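Local coordinates for protein arylamine n-acetyltransferase NAT (Mycobacterium tuberculosis, PDB 4BGF) that catalyses the transfer of an acetyl group to arylamines, probably from acetyl-CoA as in other arylamine N-acetyltransferases, at residues D247-S250 and G254-V257; I237-A240 and A244-D247. One frame throughout, in Å; residues are numbered along the deposited sequence.

Contact 1 (D247-S250 and G254-V257); sequences DTLS and GINV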
ATOM      1  N   ASP A 247     -18.874  -3.107   9.403  1.00 32.48           N
ATOM      2  CA  ASP A 247     -18.901  -1.780  10.031  1.00 42.65           C
ATOM      3  C   ASP A 247     -17.511  -1.190  10.213  1.00 31.69           C
ATOM      4  O   ASP A 247     -17.325  -0.001  10.020  1.00 34.78           O
ATOM      5  CB  ASP A 247     -19.640  -1.797  11.373  1.00 48.76           C
ATOM      6  CG  ASP A 247     -21.132  -2.025  11.211  1.00 53.24           C
ATOM      7  OD1 ASP A 247     -21.741  -1.431  10.292  1.00 56.86           O
ATOM      8  OD2 ASP A 247     -21.696  -2.819  11.987  1.00 53.12           O
ATOM      9  N   THR A 248     -16.542  -2.030  10.552  1.00 30.66           N
ATOM     10  CA  THR A 248     -15.147  -1.623  10.726  1.00 29.31           C
ATOM     11  C   THR A 248     -14.510  -1.107   9.436  1.00 31.85           C
ATOM     12  O   THR A 248     -13.807  -0.105   9.455  1.00 27.05           O
ATOM     13  CB  THR A 248     -14.319  -2.807  11.290  1.00 28.91           C
ATOM     14  OG1 THR A 248     -14.807  -3.133  12.591  1.00 30.83           O
ATOM     15  CG2 THR A 248     -12.826  -2.512  11.358  1.00 27.61           C
ATOM     16  N   LEU A 249     -14.735  -1.810   8.332  1.00 26.61           N
ATOM     17  CA  LEU A 249     -14.264  -1.379   7.014  1.00 25.14           C
ATOM     18  C   LEU A 249     -14.887  -0.042   6.592  1.00 31.18           C
ATOM     19  O   LEU A 249     -14.195   0.852   6.120  1.00 31.02           O
ATOM     20  CB  LEU A 249     -14.584  -2.448   5.977  1.00 25.51           C
ATOM     21  CG  LEU A 249     -13.880  -3.794   6.152  1.00 25.05           C
ATOM     22  CD1 LEU A 249     -14.694  -4.893   5.588  1.00 24.34           C
ATOM     23  CD2 LEU A 249     -12.602  -3.797   5.420  1.00 22.10           C
ATOM     24  N   SER A 250     -16.194   0.099   6.774  1.00 32.95           N
ATOM     25  CA  SER A 250     -16.870   1.341   6.448  1.00 36.41           C
ATOM     26  C   SER A 250     -16.510   2.507   7.366  1.00 40.35           C
ATOM     27  O   SER A 250     -16.208   3.589   6.890  1.00 43.42           O
ATOM     28  CB  SER A 250     -18.375   1.135   6.498  1.00 42.42           C
ATOM     29  OG  SER A 250     -19.037   2.224   5.890  1.00 49.06           O
ATOM     30  N   GLY A 254     -13.023   3.416   6.254  1.00 35.50           N
ATOM     31  CA  GLY A 254     -13.577   4.418   5.354  1.00 38.30           C
ATOM     32  C   GLY A 254     -13.962   3.907   3.977  1.00 35.02           C
ATOM     33  O   GLY A 254     -14.200   4.690   3.056  1.00 40.08           O
ATOM     34  N   ILE A 255     -14.023   2.591   3.835  1.00 28.96           N
ATOM     35  CA  ILE A 255     -14.289   1.956   2.553  1.00 26.17           C
ATOM     36  C   ILE A 255     -15.753   2.135   2.155  1.00 26.96           C
ATOM     37  O   ILE A 255     -16.656   1.862   2.935  1.00 26.77           O
ATOM     38  CB  ILE A 255     -13.910   0.435   2.629  1.00 28.02           C
ATOM     39  CG1 ILE A 255     -12.417   0.289   2.916  1.00 25.18           C
ATOM     40  CG2 ILE A 255     -14.225  -0.291   1.338  1.00 26.82           C
ATOM     41  CD1 ILE A 255     -11.960  -1.085   3.293  1.00 20.59           C
ATOM     42  N   ASN A 256     -15.998   2.578   0.931  1.00 31.79           N
ATOM     43  CA  ASN A 256     -17.362   2.613   0.421  1.00 34.75           C
ATOM     44  C   ASN A 256     -17.856   1.195   0.090  1.00 36.63           C
ATOM     45  O   ASN A 256     -17.841   0.733  -1.042  1.00 26.83           O
ATOM     46  CB  ASN A 256     -17.445   3.534  -0.783  1.00 32.01           C
ATOM     47  CG  ASN A 256     -18.837   3.939  -1.091  1.00 35.99           C
ATOM     48  OD1 ASN A 256     -19.719   3.858  -0.251  1.00 37.31           O
ATOM     49  ND2 ASN A 256     -19.038   4.443  -2.286  1.00 41.97           N
ATOM     50  N   VAL A 257     -18.279   0.510   1.133  1.00 40.70           N
ATOM     51  CA  VAL A 257     -18.760  -0.850   1.025  1.00 40.57           C
ATOM     52  C   VAL A 257     -20.059  -0.982   0.249  1.00 29.78           C
ATOM     53  O   VAL A 257     -20.443  -2.081  -0.118  1.00 30.76           O
ATOM     54  CB  VAL A 257     -18.960  -1.452   2.407  1.00 39.35           C
ATOM     55  CG1 VAL A 257     -17.603  -1.720   3.045  1.00 39.10           C
ATOM     56  CG2 VAL A 257     -19.846  -0.556   3.267  1.00 30.49           C
TER

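Contact 2 (I237-A240 and A244-D247); sequences IRLA and AVVD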
ATOM      1  N   ILE A 237      -8.221  -6.708  18.997  1.00 42.49           N
ATOM      2  CA  ILE A 237      -9.555  -7.161  19.307  1.00 41.15           C
ATOM      3  C   ILE A 237     -10.081  -8.045  18.207  1.00 36.11           C
ATOM      4  O   ILE A 237      -9.873  -7.773  17.049  1.00 34.02           O
ATOM      5  CB  ILE A 237     -10.490  -5.990  19.529  1.00 39.64           C
ATOM      6  CG1 ILE A 237     -11.845  -6.490  20.001  1.00 39.63           C
ATOM      7  CG2 ILE A 237     -10.661  -5.190  18.258  1.00 35.61           C
ATOM      8  CD1 ILE A 237     -12.715  -5.391  20.479  1.00 43.04           C
ATOM      9  N   ARG A 238     -10.748  -9.117  18.592  1.00 37.63           N
ATOM     10  CA  ARG A 238     -11.345 -10.060  17.657  1.00 39.01           C
ATOM     11  C   ARG A 238     -12.823  -9.701  17.508  1.00 37.54           C
ATOM     12  O   ARG A 238     -13.563  -9.775  18.474  1.00 43.55           O
ATOM     13  CB  ARG A 238     -11.188 -11.477  18.215  1.00 38.71           C
ATOM     14  CG  ARG A 238     -11.788 -12.578  17.358  1.00 44.01           C
ATOM     15  CD  ARG A 238     -10.749 -13.565  16.868  1.00 43.55           C
ATOM     16  N   LEU A 239     -13.260  -9.302  16.321  1.00 44.75           N
ATOM     17  CA  LEU A 239     -14.615  -8.766  16.174  1.00 45.83           C
ATOM     18  C   LEU A 239     -15.718  -9.826  16.105  1.00 46.04           C
ATOM     19  O   LEU A 239     -15.515 -10.930  15.622  1.00 37.76           O
ATOM     20  CB  LEU A 239     -14.708  -7.870  14.955  1.00 34.53           C
ATOM     21  CG  LEU A 239     -13.615  -6.836  14.770  1.00 32.94           C
ATOM     22  CD1 LEU A 239     -13.586  -6.506  13.317  1.00 30.93           C
ATOM     23  CD2 LEU A 239     -13.907  -5.606  15.592  1.00 34.03           C
ATOM     24  N   ALA A 240     -16.906  -9.432  16.544  1.00 39.70           N
ATOM     25  CA  ALA A 240     -17.958 -10.364  16.891  1.00 41.91           C
ATOM     26  C   ALA A 240     -18.492 -11.182  15.728  1.00 41.37           C
ATOM     27  O   ALA A 240     -18.289 -12.391  15.696  1.00 50.22           O
ATOM     28  CB  ALA A 240     -19.082  -9.618  17.547  1.00 49.38           C
ATOM     29  N   ALA A 244     -19.898  -6.775  12.310  1.00 37.90           N
ATOM     30  CA  ALA A 244     -18.847  -5.985  12.954  1.00 36.20           C
ATOM     31  C   ALA A 244     -17.708  -5.704  11.994  1.00 33.60           C
ATOM     32  O   ALA A 244     -17.148  -4.629  12.010  1.00 37.97           O
ATOM     33  CB  ALA A 244     -18.315  -6.702  14.159  1.00 37.12           C
ATOM     34  N   VAL A 245     -17.335  -6.686  11.187  1.00 32.47           N
ATOM     35  CA  VAL A 245     -16.231  -6.485  10.265  1.00 30.17           C
ATOM     36  C   VAL A 245     -16.604  -5.488   9.168  1.00 32.20           C
ATOM     37  O   VAL A 245     -15.805  -4.607   8.856  1.00 29.48           O
ATOM     38  CB  VAL A 245     -15.739  -7.779   9.631  1.00 36.48           C
ATOM     39  CG1 VAL A 245     -14.477  -7.506   8.843  1.00 38.17           C
ATOM     40  CG2 VAL A 245     -15.435  -8.785  10.689  1.00 35.41           C
ATOM     41  N   VAL A 246     -17.814  -5.607   8.620  1.00 30.43           N
ATOM     42  CA  VAL A 246     -18.314  -4.675   7.602  1.00 33.61           C
ATOM     43  C   VAL A 246     -18.483  -3.242   8.145  1.00 30.87           C
ATOM     44  O   VAL A 246     -18.256  -2.272   7.421  1.00 32.93           O
ATOM     45  CB  VAL A 246     -19.654  -5.170   6.986  1.00 40.98           C
ATOM     46  CG1 VAL A 246     -20.244  -4.148   6.024  1.00 40.97           C
ATOM     47  CG2 VAL A 246     -19.462  -6.492   6.292  1.00 31.07           C
ATOM     48  N   ASP A 247     -18.874  -3.107   9.403  1.00 32.48           N
ATOM     49  CA  ASP A 247     -18.901  -1.780  10.031  1.00 42.65           C
ATOM     50  C   ASP A 247     -17.511  -1.190  10.213  1.00 31.69           C
ATOM     51  O   ASP A 247     -17.325  -0.001  10.020  1.00 34.78           O
ATOM     52  CB  ASP A 247     -19.640  -1.797  11.373  1.00 48.76           C
ATOM     53  CG  ASP A 247     -21.132  -2.025  11.211  1.00 53.24           C
ATOM     54  OD1 ASP A 247     -21.741  -1.431  10.292  1.00 56.86           O
ATOM     55  OD2 ASP A 247     -21.696  -2.819  11.987  1.00 53.12           O
TER

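Contact 1 (D247-S250 and G254-V257)
S250, near the C-terminal end of helix 242-251, and G254 in the chain that follows bring their CA atoms to 4.6 Å, where the backbone turns back beside the last helical residues. G254 makes the turn with a positive phi, a conformation that suits glycine. Past this point the carbonyl of L249 takes the N-H of I255 in a nearly straight bond, I255 N to L249 O 2.9 Å, with 162° at the hydrogen. The donor does not lie in the plane of the carbonyl but is tilted 30° from it. Two CA-H groups add weaker contacts: G254 CA lies 3.2 Å from S250 O, and S250 CA meets I255 O. The same I255 O accepts a weak bond from V257 N, which closes an inverse gamma turn centred on N256.

The side chains pack beside this bond between I255 N and L249 O. With CG1 beside its own backbone N (chi1 -62°), I255 sends that branch past L249 O, and its CD1 reaches the leucine. CD1 of I255 rests 3.5 Å from CD2 of L249, and the two side chains cross at a slant. After the turn V257 points back at the helix: CG2 lies 3.9 Å from S250 CB and about as far from its OG, while CG1 looks toward CB of L249. I255 also touches P37, and R64 O takes a hydrogen bond from N256 ND2, which ties the returning chain to other parts of the fold. A positive-phi glycine, with apolar residues folded back on the final turn, is a recurrent way of ending a helix at its C-terminus.

Contact 2 (I237-A240 and A244-D247)
L239 and A244 meet through their CB atoms, 3.9 Å apart, where the chain leaving strand 233-238 faces the first turn of helix 242-251. The same alanine methyl lies 3.9 Å from A240 N, so it sits against the backbone as well as the leucine. Farther along the leucine, CD1 reaches V245, 3.9 Å from its CG2 and 4.0 Å from its CA. The two branched side chains lie across each other at about a right angle. V245 offers this methyl because CG1 is anti to its backbone N (chi1 -172°), which puts CG2 beside that N, on the side nearer the leucine. The side-chain contact is apolar, with A244 and L239 giving most of the buried surface.

Polar groups just outside fix both partners. D241 OD1 takes a hydrogen bond from A244 N at the start of the helix, and T248 OG1 bonds to A244 O one turn on. The backbone of L239 is hydrogen-bonded to R224, and R224 NH1 adds a weak bond to L239 O; the side chain of V245 touches R224 too. L239 and V245 both pack on L221 of strand 217-222. The start of the helix thus packs beside the five-stranded antiparallel sheet, near one of its two edge strands, 233-238, with strand 225-230 next in order.

Overall arrangement
Contact 1 and contact 2 are two ends of one helix, 242-251: contact 2 joins its first turn to the chain just leaving strand 233-238, contact 1 its last turn to the loop after it. Their segments overlap at D247, and their centres are 11 Å apart. They touch through T248, whose OG1 packs 3.7 Å from L239 CD1. Both lie well out from the middle of the chain, contact 1 about 17 Å and contact 2 about 22 Å from its centre. Neither includes the residues C70, H110 and D127, which have the geometry of the Cys-His-Asp triad expected in this family; together the contacts join the five-stranded sheet to the chain leading to helix 263-270.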